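Side-chain contacts in 5-Carboxyvanillate Decarboxylase (Novosphingobium aromaticivorans, PDB 4QRN), which probably catalyses the removal of a carboxyl group from 5-carboxyvanillate, here with manganese and a nitro analogue of the substrate bound: residues S78-Q83 / Y337-V342; L268-Y273 / I319-Q324; M326-V331 / K359-Q364. All coordinates share one frame; numbering follows the deposited sequence.

Overall arrangement
Three contacts of one barrel enzyme illustrate how chemistry follows location. Contact 1 joins the start of helix 79-89 to the loop after strand 331-332; partly buried at the ligand pocket, it is polar: a directed arginine bond and a bridging water. Contact 2, between helices 268-284 and 316-326, is buried and apolar, with no hydrogen bond across it. Contact 3, where the loop leaving helix 316-326 meets helix 356-370, is mixed, with a salt-bridge network toward the partly exposed side and a buried valine-phenylalanine pair. Contacts 2 and 3 share helix 316-326 and touch, Ile319 packing on Phe362; contact 1 stands apart, about 10 Å from contact 3 between nearest atoms. Contacts 1 and 2 meet the second subunit.

Contact 1 (S78-Q83 / Y337-V342); sequences SERATQ and YPYQYV. With 1DF (4-hydroxy-3-methoxy-5-nitrobenzoic acid), chain F.
Arg80 and Tyr339 carry this contact, and its bonding is chiefly polar. Arg80 NH2 donates to the backbone oxygen of Tyr339, NH2 to O 2.9 Å, and the bond is fairly straight at 158°. It lies in the carbonyl plane, on a lone pair of the oxygen, and close to the plane of the guanidinium. The same nitrogen also reaches 1DF O1, 3.0 Å from Arg80 NH2, so a single NH2 grips both the loop and the ligand carboxylate. A water adds a second link: it accepts from Arg80 NE and donates to Tyr339 O, which therefore receives two bonds. Tyr73 OH pairs with the remaining nitrogen, NH1, leaving the flat group held at all three nitrogens and unlikely to swivel. The reach comes from an arm that starts with CG anti to the backbone N (chi1 176°) and stays extended as far as NE.

The aromatic part belongs to Tyr339 and the inhibitor. Their rings lie nearly parallel, with 1DF CM2 3.2 Å above the tyrosine plane and over its centre. At the phenol end Tyr339 OH comes 3.2 Å from the methoxy carbon CV of 1DF, while the hydroxyl is hydrogen-bonded to Thr112 OG1. Tyr73 meets the Tyr339 ring edge-to-face.

Local features mark both segments. Ser78 is the N-cap of helix 79-89, its OG accepting from Ala81 N at 3.1 Å, and a cis peptide precedes Pro338 in the loop. Arg274 of the second subunit also bonds the ligand. This is a wall of the ligand pocket, probably the substrate site, of an amidohydrolase-type (beta/alpha)8 barrel: the loop residues just after the manganese ligand Asp336, beyond the last strand, supply an aromatic ring against the ligand beside an arginine-bound carboxylate.

Contact 2 (L268-Y273 / I319-Q324); sequences LPYWLY and IKFCQQ
Here two helices of the outer layer of a (beta/alpha)8 barrel pack through buried apolar groups, Pro269 and Tyr270 on helix 268-284 against Phe321 and Cys322 on helix 316-326. These helices come after consecutive parallel strands, 259-261 and 306-309, as the repeating strand-helix order of the barrel predicts. Their short segments approach to 9.8 Å between axes and cross at 57°, and these four residues make the contact; the backbones come nearest at Pro269 and Cys322.

Phe321 contributes the largest share of the buried surface. With CG anti to its backbone N (chi1 179°), its ring is thrown across the gap, and its far end, CE1 and CZ, comes up against the backbone of Pro269 and Tyr270. CE1 lies 3.7 Å from Tyr270 CA, and CZ sits 4.0 Å from Tyr270 CD1. That CD1 is over a face of the phenylalanine, yet the ring pair as a whole is oblique, its planes inclined by 56°, and amounts neither to a stack nor to an edge-to-face contact. Beside it, Pro269 CG approaches Cys322 SG at 3.9 Å in the conformer described; a second is modelled for the cysteine, so this distance is less certain.

The contact continues into the dimer interface. Tyr270 OH bonds Met264 O of the second subunit, which satisfies the polar end of a residue whose CD1 touches Phe321, and the Tyr270 rings of the two subunits meet at a small angle. Tyr270 of the second subunit also packs on Cys322, and Met264 of the cysteine's own chain touches it as well. Between the helices, the Phe321 ring edge faces the carbonyl of Pro269, whose O is 3.5 Å from CE1.

Contact 3 (M326-V331 / K359-Q364); sequences MGEDRV and KKKFFQ
Lys361 reaches from helix 356-370 to Glu328 and Asp329, in the loop that leads from helix 316-326 into strand 331-332. Its CB already points toward that loop. CG continues anti to the carbonyl carbon (chi1 -69°), and the chain stays extended from there to its tip. CD is the first atom to come close, 3.4 Å from Asp329 OD1, with Glu328 OE2 a little farther off. CE runs on between the same two oxygens, 3.5 Å from Glu328 OE2. At the end NZ makes two salt bridges of equal length, 2.8 Å to Glu328 OE2 and 2.8 Å to Asp329 OD1. The carboxylates offer different sides: Asp329 uses the syn lone pair of OD1, whereas OE2 of Glu328 is met on its anti side, 20° out of plane. The other glutamate oxygen, OE1, bonds Thr358 OG1 near the start of the lysine's own helix, which helps to fix the turn of the carboxylate.

Deeper in, the chemistry turns apolar. Val331 CG1 packs at 4.3 Å on Phe362 CD1, and Val331 O lies at the edge of that ring; the same oxygen accepts from Asn366 ND2, one turn farther along the helix. Ile319 of helix 316-326 covers the phenylalanine as well. The contact thus ties the loop before strand 331-332, the last of the barrel, to the C-terminal helix 356-370.

A methionine in place of Lys361 would probably leave the two carboxylates, with Glu328 OE2 and Asp329 OD1 4.5 Å apart, without their shared cation. One ammonium group thus bridges two acids from adjacent residues, and its charge probably offsets their mutual repulsion.

Contact 1 (S78-Q83 / Y337-V342)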
loop_
_atom_site.group_PDB
_atom_site.type_symbol
_atom_site.label_atom_id
_atom_site.label_comp_id
_atom_site.label_asym_id
_atom_site.label_seq_id
_atom_site.Cartn_x
_atom_site.Cartn_y
_atom_site.Cartn_z
ATOM N N SER A 78 -25.903 -11.465 4.222
ATOM C CA SER A 78 -25.308 -10.955 5.440
ATOM C C SER A 78 -26.009 -9.707 5.931
ATOM O O SER A 78 -26.484 -8.857 5.155
ATOM C CB SER A 78 -23.819 -10.690 5.254
ATOM O OG SER A 78 -23.574 -9.589 4.377
ATOM N N GLU A 79 -26.011 -9.560 7.237
ATOM C CA GLU A 79 -26.553 -8.360 7.839
ATOM C C GLU A 79 -25.862 -7.105 7.293
ATOM O O GLU A 79 -26.515 -6.105 6.972
ATOM C CB GLU A 79 -26.382 -8.488 9.348
ATOM C CG GLU A 79 -26.988 -7.410 10.175
ATOM C CD GLU A 79 -26.975 -7.768 11.686
ATOM O OE1 GLU A 79 -27.458 -6.932 12.488
ATOM O OE2 GLU A 79 -26.486 -8.879 12.085
ATOM N N ARG A 80 -24.533 -7.137 7.229
ATOM C CA ARG A 80 -23.812 -5.969 6.774
ATOM C C ARG A 80 -24.187 -5.604 5.330
ATOM O O ARG A 80 -24.464 -4.428 5.038
ATOM C CB ARG A 80 -22.307 -6.165 6.910
ATOM C CG ARG A 80 -21.500 -4.996 6.362
ATOM C CD ARG A 80 -20.005 -5.105 6.721
ATOM N NE ARG A 80 -19.321 -3.908 6.248
ATOM C CZ ARG A 80 -18.864 -3.732 5.008
ATOM N NH1 ARG A 80 -18.848 -4.725 4.131
ATOM N NH2 ARG A 80 -18.418 -2.530 4.661
ATOM N N ALA A 81 -24.201 -6.576 4.419
ATOM C CA ALA A 81 -24.478 -6.242 3.018
ATOM C C ALA A 81 -25.900 -5.747 2.841
ATOM O O ALA A 81 -26.160 -4.796 2.096
ATOM C CB ALA A 81 -24.260 -7.432 2.133
ATOM N N THR A 82 -26.856 -6.416 3.467
ATOM C CA THR A 82 -28.237 -6.050 3.226
ATOM C C THR A 82 -28.534 -4.655 3.753
ATOM O O THR A 82 -29.271 -3.903 3.115
ATOM C CB THR A 82 -29.240 -7.094 3.804
ATOM O OG1 THR A 82 -28.992 -7.259 5.196
ATOM C CG2 THR A 82 -29.106 -8.446 3.099
ATOM N N GLN A 83 -27.982 -4.295 4.904
ATOM C CA GLN A 83 -28.183 -2.946 5.422
ATOM C C GLN A 83 -27.491 -1.892 4.567
ATOM O O GLN A 83 -28.022 -0.796 4.374
ATOM C CB GLN A 83 -27.668 -2.876 6.854
ATOM C CG GLN A 83 -28.573 -3.506 7.878
ATOM C CD GLN A 83 -29.947 -2.859 7.913
ATOM O OE1 GLN A 83 -30.074 -1.660 8.173
ATOM N NE2 GLN A 83 -30.983 -3.647 7.643
ATOM N N TYR A 337 -20.010 6.580 4.779
ATOM C CA TYR A 337 -21.360 6.027 4.899
ATOM C C TYR A 337 -21.789 5.477 3.533
ATOM O O TYR A 337 -21.561 6.133 2.524
ATOM C CB TYR A 337 -22.297 7.134 5.303
ATOM C CG TYR A 337 -23.750 6.739 5.406
ATOM C CD1 TYR A 337 -24.611 6.834 4.306
ATOM C CD2 TYR A 337 -24.281 6.297 6.618
ATOM C CE1 TYR A 337 -25.958 6.529 4.411
ATOM C CE2 TYR A 337 -25.645 5.973 6.734
ATOM C CZ TYR A 337 -26.473 6.104 5.624
ATOM O OH TYR A 337 -27.828 5.833 5.703
ATOM N N PRO A 338 -22.455 4.312 3.470
ATOM C CA PRO A 338 -22.897 3.458 4.579
ATOM C C PRO A 338 -21.972 2.272 4.814
ATOM O O PRO A 338 -22.308 1.403 5.628
ATOM C CB PRO A 338 -24.274 3.000 4.095
ATOM C CG PRO A 338 -24.072 2.791 2.616
ATOM C CD PRO A 338 -23.127 3.929 2.206
ATOM N N TYR A 339 -20.856 2.211 4.090
ATOM C CA TYR A 339 -19.922 1.111 4.240
ATOM C C TYR A 339 -19.273 1.052 5.612
ATOM O O TYR A 339 -18.877 -0.020 6.077
ATOM C CB TYR A 339 -18.851 1.172 3.142
ATOM C CG TYR A 339 -19.481 1.060 1.763
ATOM C CD1 TYR A 339 -19.922 -0.168 1.283
ATOM C CD2 TYR A 339 -19.639 2.174 0.941
ATOM C CE1 TYR A 339 -20.531 -0.290 0.046
ATOM C CE2 TYR A 339 -20.261 2.075 -0.310
ATOM C CZ TYR A 339 -20.675 0.829 -0.750
ATOM O OH TYR A 339 -21.265 0.683 -1.970
ATOM N N GLN A 340 -19.134 2.210 6.251
ATOM C CA GLN A 340 -18.509 2.301 7.553
ATOM C C GLN A 340 -19.248 3.346 8.396
ATOM O O GLN A 340 -18.738 4.438 8.662
ATOM C CB GLN A 340 -17.021 2.598 7.401
ATOM C CG GLN A 340 -16.238 2.358 8.678
ATOM C CD GLN A 340 -14.768 2.075 8.409
ATOM O OE1 GLN A 340 -14.375 1.721 7.291
ATOM N NE2 GLN A 340 -13.944 2.255 9.440
ATOM N N TYR A 341 -20.467 2.997 8.797
ATOM C CA TYR A 341 -21.360 3.885 9.539
ATOM C C TYR A 341 -21.280 3.512 11.009
ATOM O O TYR A 341 -21.935 2.575 11.445
ATOM C CB TYR A 341 -22.788 3.693 9.009
ATOM C CG TYR A 341 -23.856 4.463 9.748
ATOM C CD1 TYR A 341 -23.745 5.836 9.962
ATOM C CD2 TYR A 341 -24.996 3.826 10.212
ATOM C CE1 TYR A 341 -24.727 6.557 10.619
ATOM C CE2 TYR A 341 -25.988 4.526 10.880
ATOM C CZ TYR A 341 -25.852 5.890 11.088
ATOM O OH TYR A 341 -26.823 6.590 11.763
ATOM N N VAL A 342 -20.447 4.219 11.762
ATOM C CA VAL A 342 -20.113 3.797 13.122
ATOM C C VAL A 342 -20.128 4.994 14.050
ATOM O O VAL A 342 -19.229 5.827 14.036
ATOM C CB VAL A 342 -18.718 3.121 13.184
ATOM C CG1 VAL A 342 -18.503 2.531 14.565
ATOM C CG2 VAL A 342 -18.543 2.073 12.061
HETATM C C1 1DF F . -16.576 -0.460 0.453
HETATM C CO1 1DF F . -15.823 0.529 1.021
HETATM C CO2 1DF F . -17.213 -0.215 -0.785
HETATM C CM1 1DF F . -15.823 1.795 0.346
HETATM C CM2 1DF F . -17.295 1.057 -1.315
HETATM O OM 1DF F . -17.939 1.356 -2.481
HETATM C CZ 1DF F . -16.694 2.136 -0.684
HETATM C CC 1DF F . -16.686 -1.811 1.056
HETATM C CV 1DF F . -18.337 0.260 -3.306
HETATM O O1 1DF F . -16.582 -1.908 2.348
HETATM O O2 1DF F . -16.892 -2.777 0.313
HETATM O O3 1DF F . -16.892 3.366 -1.061
HETATM N N 1DF F . -14.645 2.670 0.678
HETATM O O11 1DF F . -14.429 3.699 0.103
HETATM O O22 1DF F . -13.790 2.202 1.480
HETATM O O HOH W 1 -19.632 -1.943 8.319
#

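Contact 2 (L268-Y273 / I319-Q324)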
loop_
_atom_site.group_PDB
_atom_site.type_symbol
_atom_site.label_atom_id
_atom_site.label_comp_id
_atom_site.label_asym_id
_atom_site.label_seq_id
_atom_site.Cartn_x
_atom_site.Cartn_y
_atom_site.Cartn_z
ATOM N N LEU A 268 0.050 6.633 0.479
ATOM C CA LEU A 268 1.129 7.416 -0.113
ATOM C C LEU A 268 1.843 8.331 0.890
ATOM O O LEU A 268 3.064 8.446 0.808
ATOM C CB LEU A 268 0.664 8.169 -1.363
ATOM C CG LEU A 268 0.089 7.301 -2.499
ATOM C CD1 LEU A 268 -0.021 8.140 -3.780
ATOM C CD2 LEU A 268 0.902 6.047 -2.794
ATOM N N PRO A 269 1.138 8.955 1.850
ATOM C CA PRO A 269 1.868 9.789 2.815
ATOM C C PRO A 269 2.891 8.980 3.623
ATOM O O PRO A 269 3.963 9.496 3.961
ATOM C CB PRO A 269 0.747 10.387 3.685
ATOM C CG PRO A 269 -0.436 10.438 2.710
ATOM C CD PRO A 269 -0.329 9.116 1.971
ATOM N N TYR A 270 2.551 7.735 3.967
ATOM C CA TYR A 270 3.442 6.895 4.744
ATOM C C TYR A 270 4.633 6.433 3.909
ATOM O O TYR A 270 5.760 6.339 4.413
ATOM C CB TYR A 270 2.651 5.730 5.291
ATOM C CG TYR A 270 3.398 4.831 6.256
ATOM C CD1 TYR A 270 3.653 5.226 7.556
ATOM C CD2 TYR A 270 3.803 3.548 5.863
ATOM C CE1 TYR A 270 4.294 4.355 8.447
ATOM C CE2 TYR A 270 4.426 2.690 6.738
ATOM C CZ TYR A 270 4.660 3.090 8.029
ATOM O OH TYR A 270 5.249 2.259 8.943
ATOM N N TRP A 271 4.391 6.148 2.633
ATOM C CA TRP A 271 5.439 5.733 1.714
ATOM C C TRP A 271 6.303 6.894 1.213
ATOM O O TRP A 271 7.219 6.660 0.430
ATOM C CB TRP A 271 4.823 5.095 0.483
ATOM C CG TRP A 271 4.296 3.706 0.600
ATOM C CD1 TRP A 271 3.016 3.308 0.348
ATOM C CD2 TRP A 271 5.050 2.516 0.842
ATOM N NE1 TRP A 271 2.924 1.936 0.421
ATOM C CE2 TRP A 271 4.158 1.428 0.719
ATOM C CE3 TRP A 271 6.397 2.268 1.087
ATOM C CZ2 TRP A 271 4.578 0.103 0.853
ATOM C CZ3 TRP A 271 6.813 0.942 1.239
ATOM C CH2 TRP A 271 5.910 -0.106 1.108
ATOM N N LEU A 272 6.012 8.135 1.604
ATOM C CA LEU A 272 6.552 9.284 0.882
ATOM C C LEU A 272 8.065 9.270 0.729
ATOM O O LEU A 272 8.583 9.583 -0.345
ATOM C CB LEU A 272 6.132 10.565 1.586
ATOM C CG LEU A 272 6.605 11.855 0.940
ATOM C CD1 LEU A 272 6.119 11.980 -0.530
ATOM C CD2 LEU A 272 6.128 13.035 1.807
ATOM N N TYR A 273 8.808 8.976 1.795
ATOM C CA TYR A 273 10.262 9.006 1.695
ATOM C C TYR A 273 10.742 8.037 0.596
ATOM O O TYR A 273 11.612 8.391 -0.216
ATOM C CB TYR A 273 10.893 8.632 3.046
ATOM C CG TYR A 273 12.397 8.767 3.051
ATOM C CD1 TYR A 273 13.211 7.722 2.639
ATOM C CD2 TYR A 273 13.004 9.973 3.449
ATOM C CE1 TYR A 273 14.581 7.874 2.618
ATOM C CE2 TYR A 273 14.368 10.113 3.464
ATOM C CZ TYR A 273 15.159 9.065 3.038
ATOM O OH TYR A 273 16.530 9.235 3.048
ATOM N N ILE A 319 -4.175 9.842 11.316
ATOM C CA ILE A 319 -4.634 11.183 10.977
ATOM C C ILE A 319 -3.535 12.197 11.285
ATOM O O ILE A 319 -3.229 13.059 10.463
ATOM C CB ILE A 319 -5.931 11.530 11.739
ATOM C CG1 ILE A 319 -7.062 10.616 11.260
ATOM C CG2 ILE A 319 -6.277 12.987 11.548
ATOM C CD1 ILE A 319 -8.251 10.638 12.194
ATOM N N LYS A 320 -2.958 12.107 12.479
ATOM C CA LYS A 320 -1.936 13.066 12.867
ATOM C C LYS A 320 -0.699 12.955 11.985
ATOM O O LYS A 320 -0.079 13.967 11.654
ATOM C CB LYS A 320 -1.570 12.893 14.341
ATOM C CG LYS A 320 -2.632 13.423 15.291
ATOM C CD LYS A 320 -2.230 13.259 16.747
ATOM C CE LYS A 320 -3.165 14.028 17.677
ATOM N NZ LYS A 320 -2.762 13.815 19.111
ATOM N N PHE A 321 -0.322 11.736 11.632
ATOM C CA PHE A 321 0.832 11.531 10.757
ATOM C C PHE A 321 0.592 12.247 9.434
ATOM O O PHE A 321 1.425 12.992 8.909
ATOM C CB PHE A 321 1.043 10.030 10.530
ATOM C CG PHE A 321 2.195 9.721 9.610
ATOM C CD1 PHE A 321 2.007 9.726 8.238
ATOM C CD2 PHE A 321 3.452 9.427 10.106
ATOM C CE1 PHE A 321 3.056 9.452 7.369
ATOM C CE2 PHE A 321 4.503 9.176 9.244
ATOM C CZ PHE A 321 4.303 9.186 7.870
ATOM N N CYS A 322 -0.599 12.026 8.894
ATOM C CA CYS A 322 -0.930 12.580 7.607
ATOM C C CYS A 322 -1.013 14.130 7.689
ATOM O O CYS A 322 -0.587 14.828 6.768
ATOM C CB CYS A 322 -2.237 11.938 7.157
ATOM S SG CYS A 322 -2.644 12.139 5.447
ATOM N N GLN A 323 -1.565 14.655 8.782
ATOM C CA GLN A 323 -1.608 16.103 8.970
ATOM C C GLN A 323 -0.198 16.686 8.988
ATOM O O GLN A 323 0.047 17.770 8.462
ATOM C CB GLN A 323 -2.314 16.480 10.281
ATOM C CG GLN A 323 -3.819 16.285 10.214
ATOM C CD GLN A 323 -4.468 16.462 11.586
ATOM O OE1 GLN A 323 -3.895 16.067 12.601
ATOM N NE2 GLN A 323 -5.664 17.066 11.622
ATOM N N GLN A 324 0.744 15.984 9.609
ATOM C CA GLN A 324 2.116 16.458 9.627
ATOM C C GLN A 324 2.732 16.441 8.220
ATOM O O GLN A 324 3.425 17.392 7.838
ATOM C CB GLN A 324 2.934 15.626 10.606
ATOM C CG GLN A 324 4.361 16.155 10.805
ATOM C CD GLN A 324 5.286 15.172 11.502
ATOM O OE1 GLN A 324 4.880 14.452 12.414
ATOM N NE2 GLN A 324 6.547 15.143 11.072
#

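Contact 3 (M326-V331 / K359-Q364)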
loop_
_atom_site.group_PDB
_atom_site.type_symbol
_atom_site.label_atom_id
_atom_site.label_comp_id
_atom_site.label_asym_id
_atom_site.label_seq_id
_atom_site.Cartn_x
_atom_site.Cartn_y
_atom_site.Cartn_z
ATOM N N MET A 326 1.179 16.321 5.125
ATOM C CA MET A 326 0.446 17.080 4.104
ATOM C C MET A 326 0.236 18.532 4.517
ATOM O O MET A 326 0.010 19.380 3.653
ATOM C CB MET A 326 -0.976 16.520 3.910
ATOM C CG MET A 326 -1.186 15.059 3.703
ATOM S SD MET A 326 -1.092 14.532 2.039
ATOM C CE MET A 326 -2.117 15.674 1.117
ATOM N N GLY A 327 0.208 18.786 5.827
ATOM C CA GLY A 327 -0.307 20.029 6.381
ATOM C C GLY A 327 -1.720 19.832 6.916
ATOM O O GLY A 327 -2.570 19.190 6.277
ATOM N N GLU A 328 -1.998 20.429 8.072
ATOM C CA GLU A 328 -3.314 20.251 8.679
ATOM C C GLU A 328 -4.452 20.873 7.875
ATOM O O GLU A 328 -5.603 20.513 8.103
ATOM C CB GLU A 328 -3.336 20.769 10.101
ATOM C CG GLU A 328 -3.217 22.254 10.187
ATOM C CD GLU A 328 -3.410 22.778 11.594
ATOM O OE1 GLU A 328 -3.317 21.984 12.554
ATOM O OE2 GLU A 328 -3.664 23.989 11.756
ATOM N N ASP A 329 -4.154 21.757 6.930
ATOM C CA ASP A 329 -5.188 22.317 6.073
ATOM C C ASP A 329 -5.620 21.366 4.969
ATOM O O ASP A 329 -6.552 21.699 4.240
ATOM C CB ASP A 329 -4.711 23.607 5.377
ATOM C CG ASP A 329 -4.496 24.767 6.298
ATOM O OD1 ASP A 329 -4.810 24.677 7.494
ATOM O OD2 ASP A 329 -4.028 25.806 5.777
ATOM N N ARG A 330 -4.940 20.223 4.815
ATOM C CA ARG A 330 -5.116 19.389 3.628
ATOM C C ARG A 330 -5.684 18.016 3.963
ATOM O O ARG A 330 -5.692 17.134 3.103
ATOM C CB ARG A 330 -3.803 19.275 2.852
ATOM C CG ARG A 330 -3.274 20.631 2.419
ATOM C CD ARG A 330 -2.116 20.505 1.433
ATOM N NE ARG A 330 -2.541 20.074 0.102
ATOM C CZ ARG A 330 -3.053 20.875 -0.827
ATOM N NH1 ARG A 330 -3.215 22.171 -0.581
ATOM N NH2 ARG A 330 -3.401 20.390 -1.999
ATOM N N VAL A 331 -6.191 17.848 5.188
ATOM C CA VAL A 331 -6.731 16.579 5.675
ATOM C C VAL A 331 -8.135 16.839 6.216
ATOM O O VAL A 331 -8.320 17.703 7.085
ATOM C CB VAL A 331 -5.823 15.972 6.769
ATOM C CG1 VAL A 331 -6.397 14.665 7.290
ATOM C CG2 VAL A 331 -4.403 15.806 6.242
ATOM N N LYS A 359 -9.011 20.737 15.001
ATOM C CA LYS A 359 -10.170 19.865 14.903
ATOM C C LYS A 359 -11.261 20.492 14.022
ATOM O O LYS A 359 -11.935 19.788 13.258
ATOM C CB LYS A 359 -10.650 19.497 16.312
ATOM C CG LYS A 359 -11.708 18.406 16.380
ATOM C CD LYS A 359 -11.987 17.972 17.805
ATOM C CE LYS A 359 -10.884 17.115 18.404
ATOM N NZ LYS A 359 -11.025 17.039 19.899
ATOM N N LYS A 360 -11.455 21.806 14.140
ATOM C CA LYS A 360 -12.433 22.498 13.300
ATOM C C LYS A 360 -12.028 22.500 11.824
ATOM O O LYS A 360 -12.891 22.373 10.951
ATOM C CB LYS A 360 -12.680 23.925 13.824
ATOM C CG LYS A 360 -13.627 24.715 12.968
ATOM C CD LYS A 360 -13.966 26.055 13.600
ATOM C CE LYS A 360 -15.070 26.756 12.815
ATOM N NZ LYS A 360 -15.401 28.108 13.389
ATOM N N LYS A 361 -10.737 22.637 11.528
ATOM C CA LYS A 361 -10.279 22.482 10.143
ATOM C C LYS A 361 -10.616 21.078 9.621
ATOM O O LYS A 361 -11.144 20.925 8.524
ATOM C CB LYS A 361 -8.773 22.707 10.044
ATOM C CG LYS A 361 -8.359 24.153 10.278
ATOM C CD LYS A 361 -6.835 24.270 10.147
ATOM C CE LYS A 361 -6.355 25.696 10.328
ATOM N NZ LYS A 361 -4.887 25.792 10.011
ATOM N N PHE A 362 -10.265 20.061 10.420
ATOM C CA PHE A 362 -10.466 18.663 10.054
ATOM C C PHE A 362 -11.936 18.355 9.763
ATOM O O PHE A 362 -12.257 17.744 8.744
ATOM C CB PHE A 362 -9.908 17.797 11.192
ATOM C CG PHE A 362 -10.174 16.322 11.028
ATOM C CD1 PHE A 362 -9.523 15.579 10.041
ATOM C CD2 PHE A 362 -11.057 15.656 11.865
ATOM C CE1 PHE A 362 -9.766 14.213 9.896
ATOM C CE2 PHE A 362 -11.297 14.285 11.720
ATOM C CZ PHE A 362 -10.639 13.580 10.745
ATOM N N PHE A 363 -12.840 18.770 10.644
ATOM C CA PHE A 363 -14.250 18.430 10.485
ATOM C C PHE A 363 -15.015 19.310 9.516
ATOM O O PHE A 363 -15.995 18.864 8.927
ATOM C CB PHE A 363 -14.978 18.479 11.832
ATOM C CG PHE A 363 -14.950 17.179 12.607
ATOM C CD1 PHE A 363 -15.710 16.099 12.186
ATOM C CD2 PHE A 363 -14.231 17.067 13.796
ATOM C CE1 PHE A 363 -15.785 14.927 12.950
ATOM C CE2 PHE A 363 -14.265 15.884 14.544
ATOM C CZ PHE A 363 -15.059 14.833 14.119
ATOM N N GLN A 364 -14.631 20.588 9.422
ATOM C CA GLN A 364 -15.474 21.592 8.760
ATOM C C GLN A 364 -14.740 22.457 7.756
ATOM O O GLN A 364 -15.109 22.491 6.590
ATOM C CB GLN A 364 -16.122 22.503 9.806
ATOM C CG GLN A 364 -16.993 23.582 9.157
ATOM C CD GLN A 364 -17.452 24.628 10.150
ATOM O OE1 GLN A 364 -17.584 24.381 11.352
ATOM N NE2 GLN A 364 -17.629 25.836 9.662
#